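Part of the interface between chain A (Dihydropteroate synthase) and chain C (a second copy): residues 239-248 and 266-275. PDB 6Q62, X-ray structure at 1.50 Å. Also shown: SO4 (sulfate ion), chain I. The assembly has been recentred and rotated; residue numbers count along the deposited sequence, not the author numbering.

Chain A 239-248: EQRVAGSVAA
Chain C, residues 266-275: AATVDALTVW

Two helices of the dihydropteroate synthase dimer pack closely here. Chain A is 3-10 at E239(A) and Q240(A); R241(A) holds the N-cap position, and helix 242-248 follows. Chain C is helical throughout 266-275. Helical phi/psi values lie near -62/-44. The axes approach to 7.8 Å and cross at -41°, with both chains running in broadly the same direction. The register is set by A243(A) CA to A267(C) CA, 5.3 Å, and G244(A) CA to A271(C) CA, 5.0 Å.

Small residues make this closeness possible. A243(A) points toward chain C, and its CB rests 3.6 Å from A267(C) O and 3.8 Å from A267(C) CB. A243(A) CB also lies 4.1 Å from D270(C) CB, so it sits between successive turns of the partner helix. One turn on, A247(A) repeats the pattern. A247(A) CB is 3.6 Å from A271(C) CA, 3.8 Å from A271(C) CB and 4.3 Å from V274(C) CB.

G244(A) leaves a hollow beside the two alanine bumps. V274(C), chi1 t, points toward chain A and fills it: V274(C) CG2 lies 3.7 Å from G244(A) O and 3.8 Å from G244(A) CA. An ideal CB on G244(A) would lie 3.6 Å from V274(C) CG2, a tight fit. The other methyl, V274(C) CG1, packs 4.1 Å from A248(A) CB. A243(A) and V274(C) are each covered by about 55 Å² in a contact that buries 302 Å² in all.

No direct hydrogen bond crosses between the stretches; a water does the polar work. D270(C), chi1 m and chi2 7°, points toward chain A, with its CB 4.1 Å from G244(A) N. Water 1 donates to D270(C) OD2 at 2.7 Å and to Q240(A) O at 3.0 Å, and accepts from G244(A) N at 2.9 Å. It thus ties the carboxylate to the start of the chain A helix.

Each helix also has internal support. S245(A), chi1 m, points away from chain C and donates from OG to R241(A) O at 2.7 Å. T273(C), chi1 m, donates from OG1 to V269(C) O at the same distance. Backbone bonds run from N of residue i+4 to O of residue i; A247(A) N to A243(A) O is 3.0 Å.

R241(A) turns away from the contact with chi1 m, chi2 t and chi3 t. From this extended side chain, R241(A) NH1 donates to sulfate O3 and R241(A) NH2 to sulfate O4, both at 2.8 Å.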

# COMPACT_ATOMS: atom_id res chain seq x y z
N GLU A 239 5.94 11.20 -9.68
CA GLU A 239 6.48 9.84 -9.74
C GLU A 239 6.97 9.30 -8.39
O GLU A 239 7.19 8.11 -8.27
CB GLU A 239 7.61 9.69 -10.80
CG GLU A 239 7.56 10.63 -11.99
CD GLU A 239 8.17 11.99 -11.72
OE1 GLU A 239 7.42 12.99 -11.72
OE2 GLU A 239 9.40 12.06 -11.50
N GLN A 240 7.16 10.18 -7.38
CA GLN A 240 7.63 9.83 -6.03
C GLN A 240 6.44 9.50 -5.13
O GLN A 240 6.62 9.06 -3.99
CB GLN A 240 8.42 11.02 -5.41
CG GLN A 240 9.69 11.37 -6.17
CD GLN A 240 10.36 12.64 -5.67
OE1 GLN A 240 9.72 13.58 -5.17
NE2 GLN A 240 11.68 12.68 -5.81
N ARG A 241 5.20 9.67 -5.66
CA ARG A 241 3.98 9.50 -4.87
C ARG A 241 3.30 8.16 -5.07
O ARG A 241 2.15 7.99 -4.65
CB ARG A 241 2.99 10.63 -5.24
CG ARG A 241 3.50 12.01 -4.91
CD ARG A 241 2.65 13.04 -5.60
NE ARG A 241 3.22 14.38 -5.42
CZ ARG A 241 2.75 15.48 -5.99
NH1 ARG A 241 1.69 15.42 -6.79
NH2 ARG A 241 3.32 16.65 -5.75
N VAL A 242 3.99 7.21 -5.65
CA VAL A 242 3.38 5.92 -5.93
C VAL A 242 2.97 5.16 -4.65
O VAL A 242 1.82 4.75 -4.54
CB VAL A 242 4.26 5.07 -6.85
CG1 VAL A 242 3.59 3.74 -7.14
CG2 VAL A 242 4.60 5.81 -8.14
N ALA A 243 3.89 5.00 -3.66
CA ALA A 243 3.51 4.28 -2.46
C ALA A 243 2.35 4.92 -1.69
O ALA A 243 1.43 4.22 -1.26
CB ALA A 243 4.72 4.12 -1.55
N GLY A 244 2.37 6.25 -1.54
CA GLY A 244 1.28 6.93 -0.86
C GLY A 244 -0.05 6.81 -1.60
O GLY A 244 -1.11 6.70 -0.97
N SER A 245 0.02 6.82 -2.96
CA SER A 245 -1.18 6.67 -3.81
C SER A 245 -1.76 5.27 -3.67
O SER A 245 -2.98 5.12 -3.50
CB SER A 245 -0.83 6.96 -5.26
OG SER A 245 -0.41 8.31 -5.41
N VAL A 246 -0.90 4.24 -3.70
CA VAL A 246 -1.37 2.86 -3.55
C VAL A 246 -2.03 2.69 -2.17
O VAL A 246 -3.11 2.11 -2.08
CB VAL A 246 -0.21 1.86 -3.78
CG1 VAL A 246 -0.64 0.44 -3.45
CG2 VAL A 246 0.29 1.95 -5.22
N ALA A 247 -1.43 3.26 -1.11
CA ALA A 247 -2.01 3.21 0.23
C ALA A 247 -3.38 3.90 0.21
O ALA A 247 -4.35 3.33 0.72
CB ALA A 247 -1.09 3.90 1.22
N ALA A 248 -3.47 5.11 -0.37
CA ALA A 248 -4.74 5.86 -0.46
C ALA A 248 -5.84 5.05 -1.18
O ALA A 248 -6.97 4.97 -0.70
CB ALA A 248 -4.52 7.20 -1.15
N ALA C 266 11.26 3.73 2.86
CA ALA C 266 10.58 4.97 2.46
C ALA C 266 9.14 4.67 2.01
O ALA C 266 8.22 5.40 2.39
CB ALA C 266 11.34 5.65 1.33
N ALA C 267 8.95 3.56 1.28
CA ALA C 267 7.60 3.23 0.77
C ALA C 267 6.65 2.87 1.90
O ALA C 267 5.50 3.31 1.89
CB ALA C 267 7.66 2.11 -0.25
N THR C 268 7.16 2.11 2.90
CA THR C 268 6.33 1.72 4.05
C THR C 268 5.98 2.99 4.87
O THR C 268 4.84 3.12 5.32
CB THR C 268 7.05 0.63 4.86
OG1 THR C 268 7.34 -0.51 4.01
CG2 THR C 268 6.20 0.14 6.05
N VAL C 269 6.97 3.88 5.10
CA VAL C 269 6.72 5.11 5.85
C VAL C 269 5.59 5.92 5.14
O VAL C 269 4.65 6.37 5.80
CB VAL C 269 8.02 5.92 6.05
CG1 VAL C 269 7.72 7.33 6.58
CG2 VAL C 269 8.98 5.16 7.01
N ASP C 270 5.67 6.05 3.82
CA ASP C 270 4.65 6.79 3.06
C ASP C 270 3.25 6.18 3.24
O ASP C 270 2.30 6.91 3.52
CB ASP C 270 5.03 6.81 1.58
CG ASP C 270 6.16 7.78 1.28
OD1 ASP C 270 6.75 8.33 2.26
OD2 ASP C 270 6.47 7.98 0.09
N ALA C 271 3.15 4.84 3.11
CA ALA C 271 1.87 4.16 3.28
C ALA C 271 1.31 4.37 4.68
O ALA C 271 0.13 4.64 4.85
CB ALA C 271 2.02 2.67 3.00
N LEU C 272 2.17 4.24 5.72
CA LEU C 272 1.69 4.41 7.09
C LEU C 272 1.31 5.85 7.34
O LEU C 272 0.41 6.09 8.13
CB LEU C 272 2.80 4.00 8.07
CG LEU C 272 3.14 2.51 8.08
CD1 LEU C 272 4.42 2.31 8.93
CD2 LEU C 272 1.97 1.67 8.64
N THR C 273 2.00 6.80 6.70
CA THR C 273 1.73 8.24 6.88
C THR C 273 0.33 8.59 6.36
O THR C 273 -0.42 9.28 7.05
CB THR C 273 2.85 9.09 6.28
OG1 THR C 273 4.07 8.75 6.95
CG2 THR C 273 2.59 10.57 6.46
N VAL C 274 -0.04 8.06 5.18
CA VAL C 274 -1.36 8.30 4.57
C VAL C 274 -2.42 7.69 5.49
O VAL C 274 -3.41 8.37 5.81
CB VAL C 274 -1.42 7.72 3.14
CG1 VAL C 274 -2.83 7.83 2.57
CG2 VAL C 274 -0.42 8.43 2.23
N TRP C 275 -2.22 6.43 5.92
CA TRP C 275 -3.15 5.77 6.84
C TRP C 275 -3.32 6.54 8.15
O TRP C 275 -4.47 6.72 8.57
CB TRP C 275 -2.70 4.33 7.10
CG TRP C 275 -3.49 3.63 8.18
CD1 TRP C 275 -4.83 3.39 8.20
CD2 TRP C 275 -2.95 3.11 9.39
NE1 TRP C 275 -5.17 2.75 9.37
CE2 TRP C 275 -4.03 2.55 10.11
CE3 TRP C 275 -1.66 3.07 9.94
CZ2 TRP C 275 -3.85 1.94 11.36
CZ3 TRP C 275 -1.49 2.46 11.18
CH2 TRP C 275 -2.57 1.90 11.87
S SO4 I . 1.39 18.74 -8.25
O1 SO4 I . 2.39 18.89 -9.31
O2 SO4 I . 0.40 19.81 -8.33
O3 SO4 I . 0.72 17.45 -8.43
O4 SO4 I . 2.03 18.82 -6.94
O HOH W 1 4.81 7.68 -2.07